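Local coordinates for protein probable FAD-dependent oxidoreductase PA4991 (Pseudomonas aeruginosa PAO1, PDB 5EZ7) that probably acts as an FAD-dependent oxidoreductase of unknown physiological substrate, binding one FAD per subunit, and is essential for growth in the sputum of cystic fibrosis patients, at residues N23-R28 with D86-L91; R95-A100 with T258-R263; R201-A206 with R338-W343; M224-L229 with R314-E319. All blocks are in the same frame, centred on the assembly; numbering follows the deposited sequence.

Overall arrangement
The four contacts lie along a single FAD-binding chain of the DAO family. Contact 3 joins two parallel strands of the dinucleotide-binding sheet beside the adenosine half of FAD, and contact 4 pairs two antiparallel strands over the dimethyl edge of the flavin. These two meet directly, Trp343 CZ2 lying 3.5 Å from Met224 CG, with their centres about 19 Å apart. Contact 1 packs helix 17-28 against a loop; its nearest atoms are about 6 Å from those of contact 3. Contact 2 reaches the same eight-stranded sheet as contact 4, with centres about 24 Å apart, and the side chain of His260 comes within about 8 Å of FAD.

Contact 1 (N23-R28 with D86-L91)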
# COMPACT_ATOMS: atom_id res chain seq x y z
N ASN A 23 -8.29 -10.05 2.82
CA ASN A 23 -9.34 -10.36 3.79
C ASN A 23 -10.72 -10.07 3.20
O ASN A 23 -11.65 -10.84 3.34
CB ASN A 23 -9.12 -9.58 5.07
CG ASN A 23 -10.02 -10.03 6.23
OD1 ASN A 23 -10.12 -11.23 6.50
ND2 ASN A 23 -10.62 -9.08 6.94
N ALA A 24 -10.84 -8.93 2.53
CA ALA A 24 -12.12 -8.54 2.00
C ALA A 24 -12.60 -9.50 0.88
O ALA A 24 -13.77 -9.86 0.84
CB ALA A 24 -12.03 -7.12 1.50
N ARG A 25 -11.70 -9.88 -0.01
CA ARG A 25 -11.96 -10.89 -1.02
C ARG A 25 -12.45 -12.24 -0.45
O ARG A 25 -13.43 -12.83 -0.94
CB ARG A 25 -10.70 -11.10 -1.87
CG ARG A 25 -10.44 -9.96 -2.87
CD ARG A 25 -11.20 -10.10 -4.20
NE ARG A 25 -10.69 -11.29 -4.89
CZ ARG A 25 -9.53 -11.36 -5.57
NH1 ARG A 25 -8.72 -10.29 -5.77
NH2 ARG A 25 -9.16 -12.53 -6.07
N LEU A 26 -11.75 -12.72 0.59
CA LEU A 26 -12.05 -14.02 1.18
C LEU A 26 -13.43 -14.05 1.83
O LEU A 26 -14.25 -14.98 1.55
CB LEU A 26 -10.96 -14.43 2.17
CG LEU A 26 -9.63 -14.83 1.51
CD1 LEU A 26 -8.57 -15.11 2.55
CD2 LEU A 26 -9.73 -16.04 0.58
N ARG A 27 -13.71 -13.03 2.64
CA ARG A 27 -15.03 -12.86 3.24
C ARG A 27 -16.13 -12.76 2.22
O ARG A 27 -17.20 -13.31 2.39
CB ARG A 27 -15.05 -11.58 4.01
CG ARG A 27 -14.26 -11.66 5.28
CD ARG A 27 -14.38 -10.33 6.02
NE ARG A 27 -15.60 -10.24 6.80
CZ ARG A 27 -15.82 -10.98 7.89
NH1 ARG A 27 -14.93 -11.87 8.32
NH2 ARG A 27 -16.93 -10.82 8.55
N ARG A 28 -15.85 -12.06 1.13
CA ARG A 28 -16.81 -11.94 0.05
C ARG A 28 -17.06 -13.29 -0.59
O ARG A 28 -18.18 -13.60 -0.94
CB ARG A 28 -16.30 -10.97 -0.99
CG ARG A 28 -17.40 -10.49 -1.91
CD ARG A 28 -16.80 -9.59 -2.97
NE ARG A 28 -17.76 -9.34 -4.05
CZ ARG A 28 -18.13 -8.14 -4.51
NH1 ARG A 28 -19.00 -8.09 -5.51
NH2 ARG A 28 -17.66 -7.00 -3.99
N ASP A 86 -19.76 -3.06 -10.05
CA ASP A 86 -19.38 -4.35 -10.64
C ASP A 86 -17.89 -4.66 -10.45
O ASP A 86 -17.29 -5.35 -11.27
CB ASP A 86 -19.75 -4.34 -12.15
CG ASP A 86 -19.90 -5.76 -12.79
OD1 ASP A 86 -20.12 -6.78 -12.08
OD2 ASP A 86 -19.81 -5.84 -14.05
N GLY A 87 -17.27 -4.15 -9.40
CA GLY A 87 -15.87 -4.48 -9.14
C GLY A 87 -15.73 -5.73 -8.28
O GLY A 87 -16.71 -6.20 -7.72
N GLU A 88 -14.51 -6.22 -8.14
CA GLU A 88 -14.23 -7.38 -7.26
C GLU A 88 -14.37 -7.10 -5.73
O GLU A 88 -14.46 -8.04 -4.95
CB GLU A 88 -12.85 -7.97 -7.55
CG GLU A 88 -11.73 -7.09 -7.03
CD GLU A 88 -10.39 -7.42 -7.67
OE1 GLU A 88 -9.48 -7.90 -6.93
OE2 GLU A 88 -10.26 -7.20 -8.91
N LEU A 89 -14.34 -5.82 -5.33
CA LEU A 89 -14.73 -5.39 -3.98
C LEU A 89 -15.67 -4.18 -4.04
O LEU A 89 -15.65 -3.41 -5.01
CB LEU A 89 -13.50 -5.02 -3.15
CG LEU A 89 -12.54 -6.14 -2.72
CD1 LEU A 89 -11.39 -5.52 -1.92
CD2 LEU A 89 -13.22 -7.25 -1.89
N ASP A 90 -16.51 -4.03 -3.02
CA ASP A 90 -17.32 -2.84 -2.88
C ASP A 90 -16.54 -1.70 -2.22
O ASP A 90 -16.57 -1.55 -1.01
CB ASP A 90 -18.58 -3.12 -2.07
CG ASP A 90 -19.59 -2.02 -2.19
OD1 ASP A 90 -19.30 -0.96 -2.77
OD2 ASP A 90 -20.71 -2.21 -1.71
N LEU A 91 -15.88 -0.89 -3.02
CA LEU A 91 -15.24 0.33 -2.56
C LEU A 91 -16.05 1.54 -3.00
O LEU A 91 -15.48 2.58 -3.26
CB LEU A 91 -13.81 0.43 -3.11
CG LEU A 91 -12.85 -0.74 -2.87
CD1 LEU A 91 -11.45 -0.39 -3.34
CD2 LEU A 91 -12.81 -1.22 -1.43
O HOH W 1 -16.76 -6.23 -1.18
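Arg25 and Glu88 meet as a bent arginine chain and an extended glutamate. Arg25 carries CG anti to its carbonyl carbon (chi1 -75°) and bends again at chi2 and chi3, whereas Glu88 CG stands between backbone N and carbonyl carbon (chi1 73°), with the chain extended beyond it. The result is a salt bridge of 2.8 Å from Arg25 NH1 to Glu88 OE1, the oxygen in contact; the guanidinium and carboxylate planes are 82° apart. Each group has a second ionic partner: Arg25 NH2 pairs with Asp355, and Glu88 OE2 with Arg78. Arg28 instead runs extended from CG to NE and lays one guanidinium face toward Glu88 O, with CD 3.4 Å from that oxygen. Its NH2 lies 3.3 Å from Asp90 N; both are donors, and a water accepts from each, at 3.0 Å from Arg28 NH2 and 2.9 Å from Asp90 N. Beside them, Leu89 CD2 packs 3.6 Å from Ala24 CB. The contact joins the loop between helix 75-82 and strand 96-98 to helix 17-28, whose start overlaps a glycine-rich sequence consistent with a Rossmann-type motif; helix 157-168 touches Leu89, and helix 350-364 packs on Arg25 and Glu88.

Contact 2 (R95-A100 with T258-R263)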
# COMPACT_ATOMS: atom_id res chain seq x y z
N ARG A 95 -12.77 7.82 -1.53
CA ARG A 95 -12.27 9.05 -2.08
C ARG A 95 -11.08 8.78 -2.99
O ARG A 95 -10.13 8.11 -2.59
CB ARG A 95 -11.81 9.98 -0.96
CG ARG A 95 -12.83 10.99 -0.41
CD ARG A 95 -12.12 12.02 0.51
NE ARG A 95 -11.25 12.95 -0.25
CZ ARG A 95 -10.56 14.00 0.26
NH1 ARG A 95 -9.83 14.77 -0.56
NH2 ARG A 95 -10.59 14.30 1.57
N LEU A 96 -11.17 9.27 -4.22
CA LEU A 96 -10.01 9.47 -5.06
C LEU A 96 -9.46 10.86 -4.83
O LEU A 96 -10.20 11.84 -4.79
CB LEU A 96 -10.40 9.39 -6.52
CG LEU A 96 -10.90 8.07 -7.08
CD1 LEU A 96 -11.02 8.22 -8.61
CD2 LEU A 96 -9.96 6.95 -6.65
N LEU A 97 -8.15 10.96 -4.70
CA LEU A 97 -7.54 12.26 -4.71
C LEU A 97 -7.58 12.83 -6.14
O LEU A 97 -7.87 14.02 -6.32
CB LEU A 97 -6.11 12.21 -4.12
CG LEU A 97 -6.04 11.91 -2.61
CD1 LEU A 97 -4.60 11.84 -2.11
CD2 LEU A 97 -6.82 12.93 -1.77
N SER A 98 -7.37 11.99 -7.16
CA SER A 98 -7.37 12.44 -8.54
C SER A 98 -7.83 11.33 -9.41
O SER A 98 -7.51 10.16 -9.20
CB SER A 98 -5.96 12.86 -8.95
OG SER A 98 -5.93 13.45 -10.24
N GLU A 99 -8.59 11.71 -10.42
CA GLU A 99 -9.14 10.76 -11.39
C GLU A 99 -8.08 10.30 -12.38
O GLU A 99 -8.33 9.42 -13.18
CB GLU A 99 -10.26 11.45 -12.17
CG GLU A 99 -11.42 11.91 -11.31
CD GLU A 99 -12.67 11.07 -11.51
OE1 GLU A 99 -12.55 9.83 -11.54
OE2 GLU A 99 -13.76 11.67 -11.67
N ALA A 100 -6.92 10.96 -12.35
CA ALA A 100 -5.85 10.73 -13.29
C ALA A 100 -4.53 11.11 -12.64
O ALA A 100 -4.46 12.02 -11.81
CB ALA A 100 -6.07 11.55 -14.53
N THR A 258 2.44 13.90 -5.53
CA THR A 258 1.01 13.76 -5.20
C THR A 258 0.60 14.84 -4.20
O THR A 258 1.42 15.30 -3.39
CB THR A 258 0.73 12.34 -4.66
OG1 THR A 258 1.70 11.99 -3.64
CG2 THR A 258 0.86 11.35 -5.82
N THR A 259 -0.64 15.31 -4.30
CA THR A 259 -1.18 16.34 -3.39
C THR A 259 -2.17 15.74 -2.38
O THR A 259 -3.09 15.03 -2.77
CB THR A 259 -1.84 17.49 -4.17
OG1 THR A 259 -0.87 18.02 -5.06
CG2 THR A 259 -2.35 18.63 -3.22
N HIS A 260 -1.99 16.08 -1.11
CA HIS A 260 -2.80 15.56 -0.01
C HIS A 260 -3.44 16.68 0.85
O HIS A 260 -2.74 17.35 1.58
CB HIS A 260 -1.94 14.61 0.81
CG HIS A 260 -1.25 13.57 -0.04
ND1 HIS A 260 -1.79 12.32 -0.29
CD2 HIS A 260 -0.09 13.62 -0.73
CE1 HIS A 260 -0.99 11.65 -1.10
NE2 HIS A 260 0.05 12.41 -1.38
N PRO A 261 -4.78 16.88 0.76
CA PRO A 261 -5.48 17.83 1.63
C PRO A 261 -5.28 17.55 3.11
O PRO A 261 -5.19 16.41 3.49
CB PRO A 261 -6.95 17.62 1.27
CG PRO A 261 -6.92 17.08 -0.12
CD PRO A 261 -5.73 16.18 -0.12
N THR A 262 -5.20 18.58 3.93
CA THR A 262 -5.06 18.38 5.36
C THR A 262 -6.30 18.86 6.05
O THR A 262 -7.08 19.63 5.50
CB THR A 262 -3.80 19.04 5.94
OG1 THR A 262 -3.71 20.43 5.59
CG2 THR A 262 -2.60 18.33 5.43
N ARG A 263 -6.51 18.36 7.27
CA ARG A 263 -7.72 18.73 8.08
C ARG A 263 -7.91 20.21 8.30
O ARG A 263 -9.03 20.64 8.38
CB ARG A 263 -7.75 18.02 9.43
CG ARG A 263 -8.39 16.64 9.37
CD ARG A 263 -8.37 15.93 10.71
NE ARG A 263 -7.67 14.64 10.57
CZ ARG A 263 -6.43 14.36 10.99
NH1 ARG A 263 -5.68 15.27 11.62
NH2 ARG A 263 -5.93 13.12 10.79
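Leu97 and His260 form the close part of this contact: Leu97 CD1 lies 3.4 Å from His260 ND1 and 3.6 Å from Thr259 O, while the two side chains cross at about a right angle. The leucine's other branch serves the proline, with Leu97 CD2 3.8 Å from Pro261 CD as the two side chains slide past each other in opposite directions. With CG anti to its carbonyl carbon (chi1 -68°), Leu97 carries its branch point toward strand 255-261, where the two methyls part. No hydrogen bond joins the two segments; packing of Leu97 carries the contact. Leu97 and Ser98 both face Val154 in a classic beta bulge, where the chain turns a corner; the bulge belongs to the small antiparallel sheet of 52-53, 153-155 and 96-98, and the contact sets it against strand 255-261 of the eight-stranded sheet. On the far side of the ring, His260 NE2 is hydrogen-bonded to Thr258 OG1, and either atom could be the donor. Thr258 OG1 also bonds Gln50, an FAD-binding residue, and Trp387 meets the imidazole ring. By contrast, the exposed side is sparse: Arg95 NH1 approaches Pro261 CG at 3.7 Å, the proline carbon lying at the guanidinium edge near its plane.

Contact 3 (R201-A206 with R338-W343); sequences RVVLSA and RLLVGW. With FAD (flavin-adenine dinucleotide), chain B.
Val202 and Leu204 on one segment, and Arg338, Leu340 and Gly342 on the other, exchange four backbone hydrogen bonds in parallel register. Val202 N donates to Arg338 O at 3.1 Å. Leu340 N then donates to Val202 O, Leu204 N to Leu340 O, and Gly342 N closes the series on Leu204 O at 3.0 Å. Between these bonds, CA-H groups lean on the same carbonyls, as with Val203 CA, 3.2 Å from Leu340 O. The strand axes run 18° apart.

On the face bearing Val202, Leu204, Leu339 and Val341, Leu204 CB meets Val341 CG2 at 3.7 Å. Leu339 has CG anti to its backbone N (chi1 -179°), which carries CG to the side where Leu339 CD1 meets Leu204 CG at 3.8 Å. The other face carries Val203 and Leu340. At the strand start Arg201 crosses Arg338 at about a right angle, its CD 3.3 Å from Arg338 O; the two like charges are directed to separate acids, Arg201 to Asp364 and Arg338 to Glu186.

At the far end Ala206 O lies 3.2 Å from FAD C8A, and Ser205 OG bonds the carbonyls of Val13 and Gly14, next to the glycine-rich turn. Strand 201-204 thus lies between strands 10-13 and 339-343 of a Rossmann-type sheet, with helix 210-216 packed on Leu204 and Val341 and strand 332-336 beyond Leu340.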
# COMPACT_ATOMS: atom_id res chain seq x y z
N ARG A 201 -5.54 -22.42 6.81
CA ARG A 201 -4.29 -21.78 6.36
C ARG A 201 -3.94 -20.57 7.17
O ARG A 201 -4.80 -20.01 7.79
CB ARG A 201 -4.41 -21.33 4.90
CG ARG A 201 -4.52 -22.49 3.92
CD ARG A 201 -3.24 -23.29 3.84
NE ARG A 201 -3.27 -24.28 2.77
CZ ARG A 201 -3.67 -25.55 2.86
NH1 ARG A 201 -4.16 -26.08 3.98
NH2 ARG A 201 -3.57 -26.31 1.78
N VAL A 202 -2.67 -20.17 7.08
CA VAL A 202 -2.14 -18.95 7.71
C VAL A 202 -1.40 -18.18 6.61
O VAL A 202 -0.51 -18.73 5.93
CB VAL A 202 -1.17 -19.25 8.89
CG1 VAL A 202 -0.62 -17.94 9.50
CG2 VAL A 202 -1.86 -20.05 9.98
N VAL A 203 -1.79 -16.92 6.43
CA VAL A 203 -1.17 -16.03 5.48
C VAL A 203 -0.42 -14.89 6.18
O VAL A 203 -1.00 -14.13 6.98
CB VAL A 203 -2.19 -15.40 4.55
CG1 VAL A 203 -1.48 -14.58 3.46
CG2 VAL A 203 -3.08 -16.47 3.92
N LEU A 204 0.86 -14.74 5.81
CA LEU A 204 1.71 -13.63 6.30
C LEU A 204 1.79 -12.51 5.27
O LEU A 204 2.50 -12.63 4.25
CB LEU A 204 3.10 -14.11 6.63
CG LEU A 204 3.21 -15.31 7.53
CD1 LEU A 204 4.68 -15.58 7.81
CD2 LEU A 204 2.46 -15.08 8.81
N SER A 205 1.01 -11.45 5.53
CA SER A 205 1.02 -10.21 4.73
C SER A 205 1.47 -9.04 5.65
O SER A 205 0.84 -7.99 5.71
CB SER A 205 -0.37 -9.95 4.15
OG SER A 205 -1.32 -9.92 5.19
N ALA A 206 2.59 -9.26 6.34
CA ALA A 206 3.02 -8.37 7.40
C ALA A 206 4.12 -7.39 6.97
O ALA A 206 4.70 -6.74 7.80
CB ALA A 206 3.45 -9.16 8.62
N ARG A 338 1.06 -25.35 5.35
CA ARG A 338 -0.17 -24.55 5.40
C ARG A 338 0.09 -23.04 5.53
O ARG A 338 -0.83 -22.27 5.80
CB ARG A 338 -1.01 -25.03 6.57
CG ARG A 338 -0.83 -26.51 6.81
CD ARG A 338 -2.07 -27.22 7.19
NE ARG A 338 -2.78 -26.58 8.28
CZ ARG A 338 -3.91 -27.06 8.78
NH1 ARG A 338 -4.41 -28.19 8.26
NH2 ARG A 338 -4.54 -26.42 9.77
N LEU A 339 1.36 -22.65 5.36
CA LEU A 339 1.78 -21.28 5.52
C LEU A 339 1.93 -20.67 4.16
O LEU A 339 2.51 -21.28 3.25
CB LEU A 339 3.10 -21.20 6.25
CG LEU A 339 3.59 -19.77 6.47
CD1 LEU A 339 2.83 -19.10 7.60
CD2 LEU A 339 5.09 -19.80 6.75
N LEU A 340 1.34 -19.49 4.01
CA LEU A 340 1.43 -18.72 2.78
C LEU A 340 1.99 -17.40 3.21
O LEU A 340 1.65 -16.92 4.25
CB LEU A 340 0.05 -18.54 2.15
CG LEU A 340 -0.53 -19.81 1.51
CD1 LEU A 340 -2.03 -19.74 1.40
CD2 LEU A 340 0.03 -20.08 0.13
N VAL A 341 2.86 -16.82 2.41
CA VAL A 341 3.57 -15.64 2.81
C VAL A 341 3.99 -14.81 1.60
O VAL A 341 4.49 -15.36 0.58
CB VAL A 341 4.84 -16.02 3.63
CG1 VAL A 341 5.70 -17.07 2.89
CG2 VAL A 341 5.66 -14.79 3.98
N GLY A 342 3.84 -13.50 1.70
CA GLY A 342 4.32 -12.69 0.62
C GLY A 342 4.19 -11.22 0.75
O GLY A 342 3.91 -10.69 1.83
N TRP A 343 4.45 -10.58 -0.39
CA TRP A 343 4.51 -9.15 -0.53
C TRP A 343 3.89 -8.73 -1.87
O TRP A 343 4.11 -9.37 -2.87
CB TRP A 343 5.95 -8.72 -0.50
CG TRP A 343 6.68 -9.02 0.79
CD1 TRP A 343 6.72 -8.24 1.91
CD2 TRP A 343 7.54 -10.13 1.05
NE1 TRP A 343 7.55 -8.81 2.87
CE2 TRP A 343 8.05 -9.97 2.36
CE3 TRP A 343 7.94 -11.23 0.29
CZ2 TRP A 343 8.91 -10.89 2.93
CZ3 TRP A 343 8.80 -12.13 0.86
CH2 TRP A 343 9.27 -11.96 2.17
PA FAD B . 2.38 -2.85 4.92
O1A FAD B . 1.52 -1.71 4.47
O2A FAD B . 3.77 -2.60 5.42
O5B FAD B . 1.55 -3.64 6.01
C5B FAD B . 2.12 -4.64 6.82
C4B FAD B . 1.31 -4.65 8.10
O4B FAD B . 1.70 -5.77 8.91
C3B FAD B . 1.51 -3.37 8.91
O3B FAD B . 0.26 -2.73 9.18
C2B FAD B . 2.19 -3.87 10.18
O2B FAD B . 1.87 -3.13 11.36
C1B FAD B . 1.74 -5.33 10.25
N9A FAD B . 2.67 -6.19 10.99
C8A FAD B . 4.02 -6.18 10.90
N7A FAD B . 4.54 -7.10 11.73
C5A FAD B . 3.52 -7.71 12.36
C6A FAD B . 3.41 -8.76 13.38
N6A FAD B . 4.52 -9.34 13.84
N1A FAD B . 2.18 -9.13 13.78
C2A FAD B . 1.07 -8.54 13.29
N3A FAD B . 1.11 -7.56 12.37
C4A FAD B . 2.29 -7.11 11.88
N1 FAD B . 2.74 1.38 -4.51
C2 FAD B . 1.93 1.80 -5.50
O2 FAD B . 1.29 0.95 -6.17
N3 FAD B . 1.77 3.10 -5.80
C4 FAD B . 2.41 4.07 -5.15
O4 FAD B . 2.24 5.27 -5.43
C4X FAD B . 3.32 3.69 -4.06
N5 FAD B . 4.00 4.62 -3.36
C5X FAD B . 4.81 4.26 -2.35
C6 FAD B . 5.48 5.25 -1.65
C7 FAD B . 6.33 4.93 -0.60
C7M FAD B . 7.02 6.02 0.15
C8 FAD B . 6.50 3.50 -0.22
C8M FAD B . 7.40 3.08 0.92
C9 FAD B . 5.84 2.52 -0.93
C9A FAD B . 4.99 2.83 -1.99
N10 FAD B . 4.29 1.84 -2.74
C10 FAD B . 3.44 2.24 -3.77
C1' FAD B . 4.40 0.42 -2.42
C2' FAD B . 3.34 0.09 -1.39
O2' FAD B . 3.28 1.08 -0.35
C3' FAD B . 3.58 -1.29 -0.79
O3' FAD B . 3.89 -2.21 -1.86
C4' FAD B . 2.35 -1.78 -0.04
O4' FAD B . 1.71 -0.73 0.68
C5' FAD B . 2.70 -2.88 0.95
O5' FAD B . 1.49 -3.41 1.51
P FAD B . 1.59 -4.50 2.67
O1P FAD B . 0.22 -4.67 3.28
O2P FAD B . 2.29 -5.67 2.08
O3P FAD B . 2.64 -3.85 3.69

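Contact 4 (M224-L229 with R314-E319). With FAD (flavin-adenine dinucleotide), chain B.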
# COMPACT_ATOMS: atom_id res chain seq x y z
N MET A 224 13.89 -11.61 2.44
CA MET A 224 13.30 -10.31 2.24
C MET A 224 14.41 -9.32 2.05
O MET A 224 15.49 -9.50 2.63
CB MET A 224 12.52 -9.92 3.50
CG MET A 224 11.61 -8.72 3.30
SD MET A 224 10.67 -8.39 4.80
CE MET A 224 11.95 -7.58 5.77
N GLN A 225 14.15 -8.26 1.26
CA GLN A 225 15.06 -7.11 1.20
C GLN A 225 14.30 -5.85 1.62
O GLN A 225 13.08 -5.81 1.59
CB GLN A 225 15.71 -6.91 -0.19
CG GLN A 225 14.71 -6.62 -1.33
CD GLN A 225 15.36 -6.31 -2.68
OE1 GLN A 225 16.55 -6.35 -2.78
NE2 GLN A 225 14.58 -5.97 -3.69
N ARG A 226 15.05 -4.83 2.00
CA ARG A 226 14.54 -3.54 2.46
C ARG A 226 15.18 -2.47 1.59
O ARG A 226 16.38 -2.38 1.54
CB ARG A 226 14.91 -3.34 3.93
CG ARG A 226 14.08 -4.13 4.94
CD ARG A 226 14.43 -3.77 6.38
NE ARG A 226 14.47 -4.97 7.19
CZ ARG A 226 13.64 -5.29 8.18
NH1 ARG A 226 12.69 -4.47 8.57
NH2 ARG A 226 13.78 -6.46 8.81
N ARG A 227 14.39 -1.71 0.85
CA ARG A 227 14.95 -0.69 -0.02
C ARG A 227 14.44 0.63 0.47
O ARG A 227 13.27 0.96 0.27
CB ARG A 227 14.58 -0.91 -1.45
CG ARG A 227 15.33 -2.09 -2.04
CD ARG A 227 14.62 -2.61 -3.27
NE ARG A 227 14.66 -1.61 -4.34
CZ ARG A 227 13.63 -1.16 -5.06
NH1 ARG A 227 13.84 -0.23 -5.99
NH2 ARG A 227 12.40 -1.60 -4.88
N PRO A 228 15.30 1.39 1.16
CA PRO A 228 14.80 2.61 1.78
C PRO A 228 14.41 3.72 0.76
O PRO A 228 14.85 3.71 -0.39
CB PRO A 228 15.96 3.02 2.68
CG PRO A 228 17.17 2.57 1.92
CD PRO A 228 16.78 1.30 1.23
N LEU A 229 13.52 4.59 1.18
CA LEU A 229 13.17 5.83 0.48
C LEU A 229 13.35 7.00 1.45
O LEU A 229 13.18 6.82 2.65
CB LEU A 229 11.71 5.78 0.00
CG LEU A 229 11.46 4.93 -1.25
CD1 LEU A 229 9.99 4.73 -1.42
CD2 LEU A 229 12.02 5.55 -2.52
N ARG A 314 11.66 8.87 6.23
CA ARG A 314 12.47 7.71 5.87
C ARG A 314 11.59 6.49 6.05
O ARG A 314 10.93 6.37 7.08
CB ARG A 314 13.72 7.62 6.74
CG ARG A 314 14.40 8.97 6.94
CD ARG A 314 15.82 8.88 7.50
NE ARG A 314 16.65 8.64 6.37
CZ ARG A 314 17.58 9.42 5.83
NH1 ARG A 314 17.98 10.56 6.37
NH2 ARG A 314 18.18 8.99 4.72
N VAL A 315 11.50 5.63 5.05
CA VAL A 315 10.74 4.39 5.16
C VAL A 315 11.31 3.36 4.22
O VAL A 315 11.74 3.67 3.10
CB VAL A 315 9.23 4.61 4.93
CG1 VAL A 315 8.95 5.29 3.61
CG2 VAL A 315 8.44 3.31 4.99
N ASP A 316 11.34 2.13 4.69
CA ASP A 316 11.82 0.96 3.92
C ASP A 316 10.69 0.34 3.11
O ASP A 316 9.58 0.16 3.64
CB ASP A 316 12.33 -0.11 4.86
CG ASP A 316 13.62 0.24 5.51
OD1 ASP A 316 14.37 1.08 4.95
OD2 ASP A 316 13.90 -0.37 6.58
N ARG A 317 10.94 0.04 1.85
CA ARG A 317 10.06 -0.84 1.08
C ARG A 317 10.43 -2.26 1.45
O ARG A 317 11.61 -2.59 1.48
CB ARG A 317 10.20 -0.62 -0.41
CG ARG A 317 9.64 0.72 -0.87
CD ARG A 317 10.19 1.10 -2.23
NE ARG A 317 11.58 1.48 -2.12
CZ ARG A 317 12.32 2.03 -3.09
NH1 ARG A 317 13.61 2.31 -2.87
NH2 ARG A 317 11.78 2.29 -4.28
N ALA A 318 9.43 -3.10 1.72
CA ALA A 318 9.58 -4.50 2.08
C ALA A 318 9.21 -5.36 0.89
O ALA A 318 8.07 -5.36 0.46
CB ALA A 318 8.71 -4.82 3.27
N GLU A 319 10.19 -6.08 0.36
CA GLU A 319 10.05 -6.84 -0.87
C GLU A 319 10.70 -8.23 -0.77
O GLU A 319 11.61 -8.44 0.05
CB GLU A 319 10.72 -6.09 -2.03
CG GLU A 319 10.07 -4.78 -2.36
CD GLU A 319 10.87 -3.96 -3.32
OE1 GLU A 319 11.94 -4.45 -3.74
OE2 GLU A 319 10.46 -2.81 -3.66
PA FAD B . 2.38 -2.85 4.92
O1A FAD B . 1.52 -1.71 4.47
O2A FAD B . 3.77 -2.60 5.42
O5B FAD B . 1.55 -3.64 6.01
C5B FAD B . 2.12 -4.64 6.82
C4B FAD B . 1.31 -4.65 8.10
O4B FAD B . 1.70 -5.77 8.91
C3B FAD B . 1.51 -3.37 8.91
O3B FAD B . 0.26 -2.73 9.18
C2B FAD B . 2.19 -3.87 10.18
O2B FAD B . 1.87 -3.13 11.36
C1B FAD B . 1.74 -5.33 10.25
N9A FAD B . 2.67 -6.19 10.99
C8A FAD B . 4.02 -6.18 10.90
N7A FAD B . 4.54 -7.10 11.73
C5A FAD B . 3.52 -7.71 12.36
C6A FAD B . 3.41 -8.76 13.38
N6A FAD B . 4.52 -9.34 13.84
N1A FAD B . 2.18 -9.13 13.78
C2A FAD B . 1.07 -8.54 13.29
N3A FAD B . 1.11 -7.56 12.37
C4A FAD B . 2.29 -7.11 11.88
N1 FAD B . 2.74 1.38 -4.51
C2 FAD B . 1.93 1.80 -5.50
O2 FAD B . 1.29 0.95 -6.17
N3 FAD B . 1.77 3.10 -5.80
C4 FAD B . 2.41 4.07 -5.15
O4 FAD B . 2.24 5.27 -5.43
C4X FAD B . 3.32 3.69 -4.06
N5 FAD B . 4.00 4.62 -3.36
C5X FAD B . 4.81 4.26 -2.35
C6 FAD B . 5.48 5.25 -1.65
C7 FAD B . 6.33 4.93 -0.60
C7M FAD B . 7.02 6.02 0.15
C8 FAD B . 6.50 3.50 -0.22
C8M FAD B . 7.40 3.08 0.92
C9 FAD B . 5.84 2.52 -0.93
C9A FAD B . 4.99 2.83 -1.99
N10 FAD B . 4.29 1.84 -2.74
C10 FAD B . 3.44 2.24 -3.77
C1' FAD B . 4.40 0.42 -2.42
C2' FAD B . 3.34 0.09 -1.39
O2' FAD B . 3.28 1.08 -0.35
C3' FAD B . 3.58 -1.29 -0.79
O3' FAD B . 3.89 -2.21 -1.86
C4' FAD B . 2.35 -1.78 -0.04
O4' FAD B . 1.71 -0.73 0.68
C5' FAD B . 2.70 -2.88 0.95
O5' FAD B . 1.49 -3.41 1.51
P FAD B . 1.59 -4.50 2.67
O1P FAD B . 0.22 -4.67 3.28
O2P FAD B . 2.29 -5.67 2.08
O3P FAD B . 2.64 -3.85 3.69
O HOH W 2 15.73 7.00 4.01
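Arg227 O is gripped twice by one residue, Arg317: its backbone N and its NE each lie 3.0 Å away, reaching the oxygen from opposite faces of the carbonyl plane. The oxygen lies in the guanidinium plane of Arg317, and the NE bond is nearly straight at 168°. Arg317 CG is anti to its carbonyl carbon and the chain bends at chi3 (-72°), turning NE back over the partner strand. Its guanidinium is sandwiched. Leu229 CG sits over the centre of one face, 3.5 Å from CZ of Arg317, and on the opposite face the guanidinium of Arg227 stacks with centres 4.0 Å apart and planes at 24°. Acids accompany these like charges: Arg227 NH2 makes a salt bridge to Glu319 OE2 at 2.6 Å, its hydrogen bonds to the two carboxylate oxygens weak in geometry, and Arg317 NH2 pairs with Glu277. Gln225 NE2 also donates to Glu319 OE1, at 3.0 Å. The antiparallel ladder of strands 224-236 and 309-320 carries this row on one face, where Leu229 CD1 lies 3.6 Å from FAD C7M, while Arg317 CG and Val315 CG1 meet C8M. The stacked guanidiniums may raise the local positive potential, an effect Glu319 and Glu277 would partly offset.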